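Long-range contacts in 2-polyprenyl-6-methoxyphenol hydroxylase-like FAD-dependent oxidoreductase (Streptomyces sp. NRRL 11266, PDB 6UI5), which binds flavin-adenine dinucleotide and belongs to the family of FAD-dependent oxidoreductases with a Rossmann-type nucleotide-binding fold: residues 4-15 with 21-32; 74-85 with 372-382. All blocks are in the same frame, centred on the assembly; numbering follows the deposited sequence.

Interaction 1 of 2, residues 4-15 with 21-32. With FAD (flavin-adenine dinucleotide), chain C.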
loop_
_atom_site.group_PDB
_atom_site.type_symbol
_atom_site.label_atom_id
_atom_site.label_comp_id
_atom_site.label_asym_id
_atom_site.label_seq_id
_atom_site.Cartn_x
_atom_site.Cartn_y
_atom_site.Cartn_z
ATOM N N PRO A 4 3.917 33.633 32.790
ATOM C CA PRO A 4 3.654 32.193 32.719
ATOM C C PRO A 4 3.412 31.719 31.291
ATOM O O PRO A 4 3.200 32.513 30.376
ATOM C CB PRO A 4 2.376 32.033 33.557
ATOM C CG PRO A 4 1.633 33.303 33.301
ATOM C CD PRO A 4 2.699 34.389 33.142
ATOM N N VAL A 5 3.454 30.396 31.131
ATOM C CA VAL A 5 2.989 29.704 29.932
ATOM C C VAL A 5 1.722 28.945 30.304
ATOM O O VAL A 5 1.726 28.165 31.267
ATOM C CB VAL A 5 4.055 28.738 29.377
ATOM C CG1 VAL A 5 3.443 27.846 28.303
ATOM C CG2 VAL A 5 5.255 29.499 28.826
ATOM N N VAL A 6 0.637 29.170 29.556
ATOM C CA VAL A 6 -0.649 28.534 29.855
ATOM C C VAL A 6 -0.836 27.305 28.977
ATOM O O VAL A 6 -0.754 27.386 27.743
ATOM C CB VAL A 6 -1.832 29.508 29.689
ATOM C CG1 VAL A 6 -3.096 28.863 30.222
ATOM C CG2 VAL A 6 -1.562 30.779 30.441
ATOM N N VAL A 7 -1.101 26.174 29.625
ATOM C CA VAL A 7 -1.415 24.900 28.984
ATOM C C VAL A 7 -2.860 24.560 29.306
ATOM O O VAL A 7 -3.219 24.444 30.486
ATOM C CB VAL A 7 -0.486 23.795 29.496
ATOM C CG1 VAL A 7 -0.892 22.459 28.901
ATOM C CG2 VAL A 7 0.965 24.161 29.193
ATOM N N VAL A 8 -3.684 24.366 28.278
ATOM C CA VAL A 8 -5.125 24.157 28.457
ATOM C C VAL A 8 -5.424 22.686 28.220
ATOM O O VAL A 8 -5.339 22.206 27.082
ATOM C CB VAL A 8 -5.965 25.015 27.496
ATOM C CG1 VAL A 8 -7.410 25.090 27.968
ATOM C CG2 VAL A 8 -5.371 26.388 27.326
ATOM N N GLY A 9 -5.839 21.980 29.268
ATOM C CA GLY A 9 -6.205 20.580 29.130
ATOM C C GLY A 9 -5.247 19.650 29.843
ATOM O O GLY A 9 -4.033 19.696 29.607
ATOM N N ALA A 10 -5.763 18.795 30.722
ATOM C CA ALA A 10 -4.928 17.900 31.510
ATOM C C ALA A 10 -5.163 16.434 31.148
ATOM O O ALA A 10 -5.276 15.570 32.016
ATOM C CB ALA A 10 -5.141 18.145 32.998
ATOM N N GLY A 11 -5.243 16.138 29.853
ATOM C CA GLY A 11 -4.923 14.810 29.363
ATOM C C GLY A 11 -3.411 14.604 29.237
ATOM O O GLY A 11 -2.593 15.433 29.676
ATOM N N PRO A 12 -3.019 13.449 28.666
ATOM C CA PRO A 12 -1.567 13.176 28.493
ATOM C C PRO A 12 -0.807 14.336 27.895
ATOM O O PRO A 12 0.249 14.709 28.399
ATOM C CB PRO A 12 -1.526 11.950 27.563
ATOM C CG PRO A 12 -3.024 11.540 27.371
ATOM C CD PRO A 12 -3.841 12.264 28.376
ATOM N N ALA A 13 -1.351 14.913 26.825
ATOM C CA ALA A 13 -0.667 15.959 26.087
ATOM C C ALA A 13 -0.309 17.123 26.997
ATOM O O ALA A 13 0.872 17.429 27.208
ATOM C CB ALA A 13 -1.560 16.412 24.929
ATOM N N GLY A 14 -1.328 17.757 27.583
ATOM C CA GLY A 14 -1.084 18.945 28.389
ATOM C C GLY A 14 -0.345 18.641 29.675
ATOM O O GLY A 14 0.484 19.433 30.123
ATOM N N LEU A 15 -0.650 17.502 30.299
ATOM C CA LEU A 15 0.046 17.112 31.521
ATOM C C LEU A 15 1.531 16.946 31.238
ATOM O O LEU A 15 2.390 17.604 31.851
ATOM C CB LEU A 15 -0.552 15.798 32.061
ATOM C CG LEU A 15 -1.780 15.870 32.949
ATOM C CD1 LEU A 15 -2.525 14.510 33.159
ATOM C CD2 LEU A 15 -1.286 16.442 34.262
ATOM N N LEU A 21 7.730 21.597 30.816
ATOM C CA LEU A 21 7.993 23.013 31.048
ATOM C C LEU A 21 8.498 23.265 32.469
ATOM O O LEU A 21 9.371 24.119 32.681
ATOM C CB LEU A 21 6.739 23.833 30.767
ATOM C CG LEU A 21 6.266 23.922 29.316
ATOM C CD1 LEU A 21 4.933 24.707 29.175
ATOM C CD2 LEU A 21 7.350 24.567 28.492
ATOM N N ALA A 22 7.984 22.507 33.441
ATOM C CA ALA A 22 8.267 22.764 34.848
ATOM C C ALA A 22 9.577 22.136 35.285
ATOM O O ALA A 22 10.257 22.676 36.165
ATOM C CB ALA A 22 7.138 22.231 35.725
ATOM N N MET A 23 9.935 20.985 34.711
ATOM C CA MET A 23 11.243 20.419 35.018
ATOM C C MET A 23 12.373 21.359 34.608
ATOM O O MET A 23 13.485 21.243 35.139
ATOM C CB MET A 23 11.404 19.062 34.346
ATOM C CG MET A 23 11.818 19.130 32.860
ATOM S SD MET A 23 12.023 17.449 32.228
ATOM C CE MET A 23 10.611 16.676 33.066
ATOM N N ARG A 24 12.102 22.301 33.699
ATOM C CA ARG A 24 13.070 23.302 33.276
ATOM C C ARG A 24 12.795 24.678 33.897
ATOM O O ARG A 24 13.216 25.703 33.348
ATOM C CB ARG A 24 13.106 23.376 31.742
ATOM C CG ARG A 24 13.268 21.974 31.059
ATOM C CD ARG A 24 13.484 22.046 29.540
ATOM N NE ARG A 24 13.962 20.767 29.019
ATOM C CZ ARG A 24 13.166 19.738 28.744
ATOM N NH1 ARG A 24 11.856 19.871 28.939
ATOM N NH2 ARG A 24 13.657 18.592 28.249
ATOM N N ASP A 25 12.091 24.721 35.029
ATOM C CA ASP A 25 11.886 25.960 35.778
ATOM C C ASP A 25 11.208 27.045 34.936
ATOM O O ASP A 25 11.443 28.235 35.133
ATOM C CB ASP A 25 13.213 26.471 36.355
ATOM C CG ASP A 25 13.884 25.455 37.281
ATOM O OD1 ASP A 25 13.227 24.469 37.694
ATOM O OD2 ASP A 25 15.072 25.650 37.604
ATOM N N VAL A 26 10.386 26.652 33.977
ATOM C CA VAL A 26 9.512 27.569 33.250
ATOM C C VAL A 26 8.176 27.597 33.982
ATOM O O VAL A 26 7.557 26.535 34.147
ATOM C CB VAL A 26 9.310 27.130 31.785
ATOM C CG1 VAL A 26 8.155 27.898 31.148
ATOM C CG2 VAL A 26 10.579 27.313 30.981
ATOM N N PRO A 27 7.692 28.760 34.421
ATOM C CA PRO A 27 6.428 28.800 35.177
ATOM C C PRO A 27 5.277 28.370 34.278
ATOM O O PRO A 27 5.032 28.978 33.230
ATOM C CB PRO A 27 6.312 30.274 35.589
ATOM C CG PRO A 27 7.031 31.017 34.502
ATOM C CD PRO A 27 8.150 30.109 34.034
ATOM N N ALA A 28 4.590 27.298 34.661
ATOM C CA ALA A 28 3.496 26.783 33.847
ATOM C C ALA A 28 2.200 26.712 34.646
ATOM O O ALA A 28 2.184 26.315 35.821
ATOM C CB ALA A 28 3.831 25.411 33.286
ATOM N N VAL A 29 1.102 27.092 34.009
ATOM C CA VAL A 29 -0.208 26.947 34.625
ATOM C C VAL A 29 -1.055 26.101 33.691
ATOM O O VAL A 29 -1.252 26.456 32.525
ATOM C CB VAL A 29 -0.865 28.298 34.925
ATOM C CG1 VAL A 29 -2.361 28.127 35.079
ATOM C CG2 VAL A 29 -0.251 28.882 36.185
ATOM N N LEU A 30 -1.511 24.966 34.198
ATOM C CA LEU A 30 -2.212 23.959 33.437
ATOM C C LEU A 30 -3.659 23.997 33.890
ATOM O O LEU A 30 -3.939 23.950 35.091
ATOM C CB LEU A 30 -1.577 22.591 33.678
ATOM C CG LEU A 30 -2.268 21.313 33.259
ATOM C CD1 LEU A 30 -2.320 21.268 31.776
ATOM C CD2 LEU A 30 -1.477 20.108 33.783
ATOM N N VAL A 31 -4.564 24.139 32.932
ATOM C CA VAL A 31 -5.976 24.358 33.186
ATOM C C VAL A 31 -6.749 23.170 32.635
ATOM O O VAL A 31 -6.541 22.763 31.483
ATOM C CB VAL A 31 -6.451 25.676 32.547
ATOM C CG1 VAL A 31 -7.935 25.681 32.427
ATOM C CG2 VAL A 31 -6.020 26.844 33.387
ATOM N N ASP A 32 -7.626 22.608 33.462
ATOM C CA ASP A 32 -8.603 21.627 33.010
ATOM C C ASP A 32 -9.901 21.907 33.748
ATOM O O ASP A 32 -9.897 22.507 34.829
ATOM C CB ASP A 32 -8.145 20.186 33.265
ATOM C CG ASP A 32 -8.983 19.155 32.513
ATOM O OD1 ASP A 32 -8.577 18.755 31.395
ATOM O OD2 ASP A 32 -10.040 18.735 33.044
HETATM P PA FAD C . -7.849 14.763 25.790
HETATM O O1A FAD C . -7.558 13.375 26.316
HETATM O O2A FAD C . -9.182 14.731 25.062
HETATM O O5B FAD C . -7.717 15.897 26.991
HETATM C C5B FAD C . -8.129 17.233 26.751
HETATM C C4B FAD C . -8.458 17.900 28.126
HETATM O O4B FAD C . -8.708 19.183 28.032
HETATM C C3B FAD C . -9.750 17.283 28.713
HETATM O O3B FAD C . -9.578 17.116 30.052
HETATM C C2B FAD C . -10.831 18.345 28.431
HETATM O O2B FAD C . -11.974 18.084 29.344
HETATM C C1B FAD C . -10.183 19.440 28.722
HETATM N N9A FAD C . -10.672 20.660 28.109
HETATM C C8A FAD C . -11.228 20.789 26.883
HETATM N N7A FAD C . -11.473 22.100 26.674
HETATM C C5A FAD C . -11.048 22.780 27.766
HETATM C C6A FAD C . -11.048 24.131 28.092
HETATM N N6A FAD C . -11.465 25.398 27.510
HETATM N N1A FAD C . -10.564 24.546 29.266
HETATM C C2A FAD C . -10.058 23.654 30.145
HETATM N N3A FAD C . -10.044 22.329 29.819
HETATM C C4A FAD C . -10.538 21.893 28.639
HETATM N N1 FAD C . -5.597 6.096 23.141
HETATM C C2 FAD C . -4.646 4.949 23.079
HETATM O O2 FAD C . -3.473 5.109 23.172
HETATM N N3 FAD C . -5.193 3.574 22.900
HETATM C C4 FAD C . -6.640 3.384 22.794
HETATM O O4 FAD C . -7.106 2.304 22.653
HETATM C C4X FAD C . -7.572 4.569 22.859
HETATM N N5 FAD C . -8.990 4.314 22.740
HETATM C C5X FAD C . -9.931 5.461 22.786
HETATM C C6 FAD C . -11.298 5.204 22.664
HETATM C C7 FAD C . -12.205 6.257 22.711
HETATM C C7M FAD C . -13.604 5.679 22.553
HETATM C C8 FAD C . -11.772 7.581 22.882
HETATM C C8M FAD C . -12.846 8.676 22.926
HETATM C C9 FAD C . -10.396 7.844 23.003
HETATM C C9A FAD C . -9.456 6.787 22.952
HETATM N N10 FAD C . -7.972 7.051 23.068
HETATM C C10 FAD C . -7.054 5.916 23.029
HETATM C "C1'" FAD C . -7.511 8.438 23.279
HETATM C "C2'" FAD C . -6.508 9.064 22.294
HETATM O "O2'" FAD C . -5.212 8.674 22.558
HETATM C "C3'" FAD C . -6.471 10.580 22.476
HETATM O "O3'" FAD C . -5.769 11.098 21.390
HETATM C "C4'" FAD C . -5.744 11.086 23.739
HETATM O "O4'" FAD C . -6.291 10.625 24.942
HETATM C "C5'" FAD C . -5.946 12.605 23.686
HETATM O "O5'" FAD C . -5.029 13.266 24.512
HETATM P P FAD C . -5.119 14.903 24.715
HETATM O O1P FAD C . -4.511 15.262 26.050
HETATM O O2P FAD C . -4.529 15.707 23.571
HETATM O O3P FAD C . -6.736 15.243 24.664
#

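Interaction 2 of 2, residues 74-85 with 372-382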
loop_
_atom_site.group_PDB
_atom_site.type_symbol
_atom_site.label_atom_id
_atom_site.label_comp_id
_atom_site.label_asym_id
_atom_site.label_seq_id
_atom_site.Cartn_x
_atom_site.Cartn_y
_atom_site.Cartn_z
ATOM N N ARG A 74 0.291 -5.162 15.138
ATOM C CA ARG A 74 -0.642 -5.476 14.068
ATOM C C ARG A 74 -0.861 -4.262 13.170
ATOM O O ARG A 74 -0.662 -3.124 13.581
ATOM C CB ARG A 74 -1.979 -5.979 14.639
ATOM C CG ARG A 74 -1.836 -7.201 15.559
ATOM C CD ARG A 74 -2.880 -8.303 15.303
ATOM N NE ARG A 74 -2.400 -9.627 15.726
ATOM C CZ ARG A 74 -2.029 -10.609 14.895
ATOM N NH1 ARG A 74 -2.099 -10.440 13.576
ATOM N NH2 ARG A 74 -1.597 -11.772 15.382
ATOM N N PHE A 75 -1.236 -4.515 11.921
ATOM C CA PHE A 75 -1.716 -3.491 10.993
ATOM C C PHE A 75 -3.124 -3.907 10.608
ATOM O O PHE A 75 -3.313 -4.942 9.956
ATOM C CB PHE A 75 -0.821 -3.373 9.753
ATOM C CG PHE A 75 -1.056 -2.112 8.929
ATOM C CD1 PHE A 75 -0.624 -0.860 9.399
ATOM C CD2 PHE A 75 -1.657 -2.179 7.683
ATOM C CE1 PHE A 75 -0.823 0.308 8.645
ATOM C CE2 PHE A 75 -1.866 -1.018 6.912
ATOM C CZ PHE A 75 -1.445 0.226 7.396
ATOM N N ALA A 76 -4.109 -3.108 10.993
ATOM C CA ALA A 76 -5.452 -3.662 11.087
ATOM C C ALA A 76 -5.336 -4.961 11.875
ATOM O O ALA A 76 -4.963 -4.941 13.052
ATOM C CB ALA A 76 -6.070 -3.891 9.698
ATOM N N ASP A 77 -5.578 -6.095 11.217
ATOM C CA ASP A 77 -5.501 -7.401 11.860
ATOM C C ASP A 77 -4.412 -8.274 11.256
ATOM O O ASP A 77 -4.399 -9.487 11.496
ATOM C CB ASP A 77 -6.856 -8.116 11.787
ATOM C CG ASP A 77 -7.276 -8.418 10.365
ATOM O OD1 ASP A 77 -7.751 -7.491 9.676
ATOM O OD2 ASP A 77 -7.127 -9.582 9.936
ATOM N N LEU A 78 -3.506 -7.691 10.478
ATOM C CA LEU A 78 -2.348 -8.401 9.956
ATOM C C LEU A 78 -1.156 -8.228 10.893
ATOM O O LEU A 78 -1.104 -7.302 11.704
ATOM C CB LEU A 78 -1.971 -7.890 8.567
ATOM C CG LEU A 78 -3.084 -7.934 7.530
ATOM C CD1 LEU A 78 -2.545 -7.581 6.136
ATOM C CD2 LEU A 78 -3.763 -9.300 7.540
ATOM N N ARG A 79 -0.185 -9.125 10.754
ATOM C CA ARG A 79 1.036 -9.090 11.540
ATOM C C ARG A 79 2.072 -8.208 10.876
ATOM O O ARG A 79 2.236 -8.259 9.662
ATOM C CB ARG A 79 1.625 -10.488 11.687
ATOM C CG ARG A 79 2.879 -10.478 12.492
ATOM C CD ARG A 79 3.582 -11.817 12.518
ATOM N NE ARG A 79 4.820 -11.666 13.261
ATOM C CZ ARG A 79 5.978 -11.286 12.733
ATOM N NH1 ARG A 79 6.097 -11.035 11.431
ATOM N NH2 ARG A 79 7.030 -11.173 13.526
ATOM N N LEU A 80 2.808 -7.439 11.680
ATOM C CA LEU A 80 3.959 -6.679 11.200
ATOM C C LEU A 80 5.248 -7.263 11.770
ATOM O O LEU A 80 5.366 -7.446 12.988
ATOM C CB LEU A 80 3.856 -5.203 11.576
ATOM C CG LEU A 80 2.716 -4.414 10.958
ATOM C CD1 LEU A 80 2.660 -3.041 11.598
ATOM C CD2 LEU A 80 2.964 -4.292 9.489
ATOM N N ALA A 81 6.213 -7.547 10.883
ATOM C CA ALA A 81 7.526 -8.080 11.266
ATOM C C ALA A 81 8.292 -7.036 12.085
ATOM O O ALA A 81 9.186 -6.338 11.603
ATOM C CB ALA A 81 8.319 -8.497 10.027
ATOM N N PHE A 82 7.925 -6.926 13.361
ATOM C CA PHE A 82 8.556 -5.921 14.204
ATOM C C PHE A 82 10.003 -6.274 14.529
ATOM O O PHE A 82 10.789 -5.374 14.840
ATOM C CB PHE A 82 7.735 -5.731 15.487
ATOM C CG PHE A 82 8.263 -4.646 16.409
ATOM C CD1 PHE A 82 8.098 -3.299 16.098
ATOM C CD2 PHE A 82 8.916 -4.974 17.591
ATOM C CE1 PHE A 82 8.582 -2.300 16.961
ATOM C CE2 PHE A 82 9.393 -3.979 18.457
ATOM C CZ PHE A 82 9.226 -2.650 18.141
ATOM N N GLU A 83 10.369 -7.557 14.453
ATOM C CA GLU A 83 11.746 -7.999 14.670
ATOM C C GLU A 83 12.732 -7.399 13.667
ATOM O O GLU A 83 13.944 -7.494 13.884
ATOM C CB GLU A 83 11.810 -9.534 14.607
ATOM C CG GLU A 83 11.410 -10.141 13.252
ATOM C CD GLU A 83 9.919 -10.456 13.143
ATOM O OE1 GLU A 83 9.157 -10.156 14.096
ATOM O OE2 GLU A 83 9.505 -11.005 12.096
ATOM N N LYS A 84 12.250 -6.801 12.581
ATOM C CA LYS A 84 13.102 -6.156 11.591
ATOM C C LYS A 84 13.408 -4.702 11.940
ATOM O O LYS A 84 14.199 -4.060 11.249
ATOM C CB LYS A 84 12.449 -6.244 10.198
ATOM C CG LYS A 84 12.065 -7.667 9.759
ATOM C CD LYS A 84 12.951 -8.214 8.637
ATOM C CE LYS A 84 14.367 -8.580 9.113
ATOM N NZ LYS A 84 15.302 -8.860 7.966
ATOM N N VAL A 85 12.816 -4.169 12.993
ATOM C CA VAL A 85 13.077 -2.791 13.397
ATOM C C VAL A 85 14.424 -2.738 14.109
ATOM O O VAL A 85 14.793 -3.660 14.842
ATOM C CB VAL A 85 11.923 -2.264 14.280
ATOM C CG1 VAL A 85 12.213 -0.865 14.822
ATOM C CG2 VAL A 85 10.628 -2.255 13.483
ATOM N N ASN A 372 7.490 -3.326 6.111
ATOM C CA ASN A 372 7.288 -3.777 7.488
ATOM C C ASN A 372 7.956 -2.830 8.469
ATOM O O ASN A 372 7.343 -2.407 9.461
ATOM C CB ASN A 372 7.827 -5.190 7.676
ATOM C CG ASN A 372 6.799 -6.250 7.339
ATOM O OD1 ASN A 372 6.012 -6.690 8.194
ATOM N ND2 ASN A 372 6.791 -6.663 6.080
ATOM N N VAL A 373 9.200 -2.451 8.188
ATOM C CA VAL A 373 9.925 -1.617 9.133
ATOM C C VAL A 373 9.310 -0.228 9.188
ATOM O O VAL A 373 9.088 0.329 10.272
ATOM C CB VAL A 373 11.418 -1.587 8.762
ATOM C CG1 VAL A 373 12.160 -0.511 9.555
ATOM C CG2 VAL A 373 11.995 -2.979 9.005
ATOM N N PHE A 374 8.969 0.329 8.030
ATOM C CA PHE A 374 8.410 1.674 8.005
ATOM C C PHE A 374 7.115 1.751 8.804
ATOM O O PHE A 374 6.977 2.610 9.686
ATOM C CB PHE A 374 8.171 2.118 6.571
ATOM C CG PHE A 374 7.314 3.348 6.455
ATOM C CD1 PHE A 374 7.846 4.602 6.701
ATOM C CD2 PHE A 374 5.993 3.254 6.045
ATOM C CE1 PHE A 374 7.077 5.731 6.576
ATOM C CE2 PHE A 374 5.217 4.383 5.905
ATOM C CZ PHE A 374 5.763 5.627 6.171
ATOM N N LEU A 375 6.169 0.832 8.524
ATOM C CA LEU A 375 4.872 0.815 9.218
ATOM C C LEU A 375 5.018 0.481 10.696
ATOM O O LEU A 375 4.432 1.161 11.540
ATOM C CB LEU A 375 3.925 -0.180 8.557
ATOM C CG LEU A 375 3.454 0.180 7.147
ATOM C CD1 LEU A 375 2.585 -0.935 6.582
ATOM C CD2 LEU A 375 2.703 1.514 7.139
ATOM N N ALA A 376 5.816 -0.539 11.028
ATOM C CA ALA A 376 6.031 -0.901 12.429
ATOM C C ALA A 376 6.624 0.251 13.225
ATOM O O ALA A 376 6.313 0.430 14.410
ATOM C CB ALA A 376 6.943 -2.123 12.541
ATOM N N GLU A 377 7.506 1.020 12.608
ATOM C CA GLU A 377 8.093 2.158 13.305
ATOM C C GLU A 377 7.041 3.200 13.618
ATOM O O GLU A 377 7.030 3.775 14.718
ATOM C CB GLU A 377 9.189 2.793 12.454
ATOM C CG GLU A 377 10.449 1.973 12.389
ATOM C CD GLU A 377 11.583 2.778 11.803
ATOM O OE1 GLU A 377 12.733 2.518 12.218
ATOM O OE2 GLU A 377 11.326 3.685 10.948
ATOM N N ILE A 378 6.171 3.476 12.651
ATOM C CA ILE A 378 5.210 4.560 12.798
ATOM C C ILE A 378 4.098 4.176 13.782
ATOM O O ILE A 378 3.853 4.887 14.759
ATOM C CB ILE A 378 4.693 4.937 11.406
ATOM C CG1 ILE A 378 5.714 5.860 10.792
ATOM C CG2 ILE A 378 3.334 5.604 11.447
ATOM C CD1 ILE A 378 5.467 6.086 9.389
ATOM N N VAL A 379 3.476 3.007 13.595
ATOM C CA VAL A 379 2.407 2.603 14.503
ATOM C C VAL A 379 2.921 2.359 15.910
ATOM O O VAL A 379 2.117 2.358 16.840
ATOM C CB VAL A 379 1.624 1.351 14.010
ATOM C CG1 VAL A 379 1.334 1.463 12.528
ATOM C CG2 VAL A 379 2.358 0.053 14.308
ATOM N N THR A 380 4.232 2.166 16.116
ATOM C CA THR A 380 4.709 2.097 17.501
ATOM C C THR A 380 5.228 3.437 18.006
ATOM O O THR A 380 5.722 3.516 19.142
ATOM C CB THR A 380 5.783 1.032 17.682
ATOM O OG1 THR A 380 6.901 1.330 16.826
ATOM C CG2 THR A 380 5.242 -0.357 17.348
ATOM N N ASN A 381 5.109 4.492 17.195
ATOM C CA ASN A 381 5.680 5.805 17.494
ATOM C C ASN A 381 7.197 5.774 17.746
ATOM O O ASN A 381 7.747 6.737 18.301
ATOM C CB ASN A 381 4.935 6.456 18.657
ATOM C CG ASN A 381 3.429 6.602 18.345
ATOM O OD1 ASN A 381 2.598 5.903 18.922
ATOM N ND2 ASN A 381 3.093 7.457 17.375
ATOM N N LEU A 382 7.909 4.706 17.331
ATOM C CA LEU A 382 9.357 4.847 17.085
ATOM C C LEU A 382 9.571 5.836 15.970
ATOM O O LEU A 382 10.376 6.764 16.078
ATOM C CB LEU A 382 9.988 3.512 16.709
ATOM C CG LEU A 382 9.864 2.456 17.797
ATOM C CD1 LEU A 382 10.343 1.097 17.280
ATOM C CD2 LEU A 382 10.597 2.934 19.069
#

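Interaction 1 of 2, residues 4-15 with 21-32
Strands 5-8 and 28-31 run parallel, with axes 4.7 Å apart at their closest and 21° between their directions, paired from Val5 with Ala28 to Val8 with Val31. With helix 12-22 they form the beta-alpha-beta unit of a Rossmann-type FAD-binding fold. Backbone bonds alternate along the pair, from Val5 N to Pro27 O through to Val7 O, which accepts from Val31 N.

Val5, Val7 and Leu30 share the face of the sheet packed by the helix. Leu21, near the C-terminal end of that helix, points toward the strands. Its CD1 lies 3.6 Å from Val5 CG1, the two side chains crossing at about a right angle, and it meets Val7 CG2 tip to tip. Leu30 has CG anti to its backbone N (chi1 167°), and its two methyls divide the work. CD1 packs on Val7 CG1 at 3.4 Å, while CD2 reaches Leu15 CD2 at 3.7 Å and so ties the strand to the start of the helix.

Gly9, Gly11 and Gly14 fit the GxGxxG pattern. Gly9 CA is 3.1 Å from FAD O4B, so the ribose lies directly against the glycine backbone. Val8 and Val31 turn to the other face and touch the adenine. Asp32 directly follows strand 28-31. Its OD1 sits against the FAD O3B hydroxyl at a separation too short to be taken literally. The same OD1 takes a nearly straight bond from Ala10 N (2.9 Å), which arrives on the anti side, 23° out of the carboxylate plane.

Interaction 2 of 2, residues 74-85 with 372-382
Phe75 and Leu375 meet methyl to ring: Leu375 CD1 sits over the centre of one ring face, 4.1 Å from the centroid, a CH-pi contact. This is strand-on-helix packing. The hairpin of strands 69-75 and 78-80, closed by a type II' turn from Phe75 to Leu78, lies against helix 369-379. Strand 78-80 crosses the helix segment 372-379 at close to a right angle. At the edge of the Phe75 ring, near its plane, stands Val379 CG1. Met361 of the second subunit also packs on Phe75 and Leu375.

Leu80 points toward the helix and puts CD1 4.1 Å from Val379 CG2. Farther along, Phe82 has CG anti to the backbone N (chi1 -177°), which carries its ring in against the helix. Ala376 CB meets the ring edge in plane, 3.9 Å from Phe82 CD1. Leu382 CD1 is also at the edge and lies 3.8 Å from Phe82 CE1; the two side chains cross at about a right angle. Val85 adds CG2 against Ala376 CB and CG1 against Leu382 CD1. Its neighbour Glu377 turns its carboxylate to Arg405 and Arg401.

One hydrogen bond joins the segments. The Asn372 amide is held at both ends: ND2 donates to the carbonyls of Leu366 and Phe368, and OD1 accepts from Ala81 N at 2.8 Å, the donor tilted 29° from the carbonyl plane.

In the fold
Interaction 1 and interaction 2 lie on opposite sides of the chain's centre. Their centres are about 32 Å apart, and their nearest atoms about 11 Å. They share no helix, strand or sheet. Along the chain they come in series: 4-15 with 21-32 closes first and is local, whereas 74-85 with 372-382 bridges 286 residues. Interaction 1 builds the middle of the five-stranded parallel sheet and part of the FAD pocket. Interaction 2 packs edge strand 78-80 and the end of strand 69-75 of a three-stranded antiparallel sheet against helix 369-379. FAD extends from interaction 1 toward interaction 2 without reaching it; the Val379 side chain is about 11 Å away.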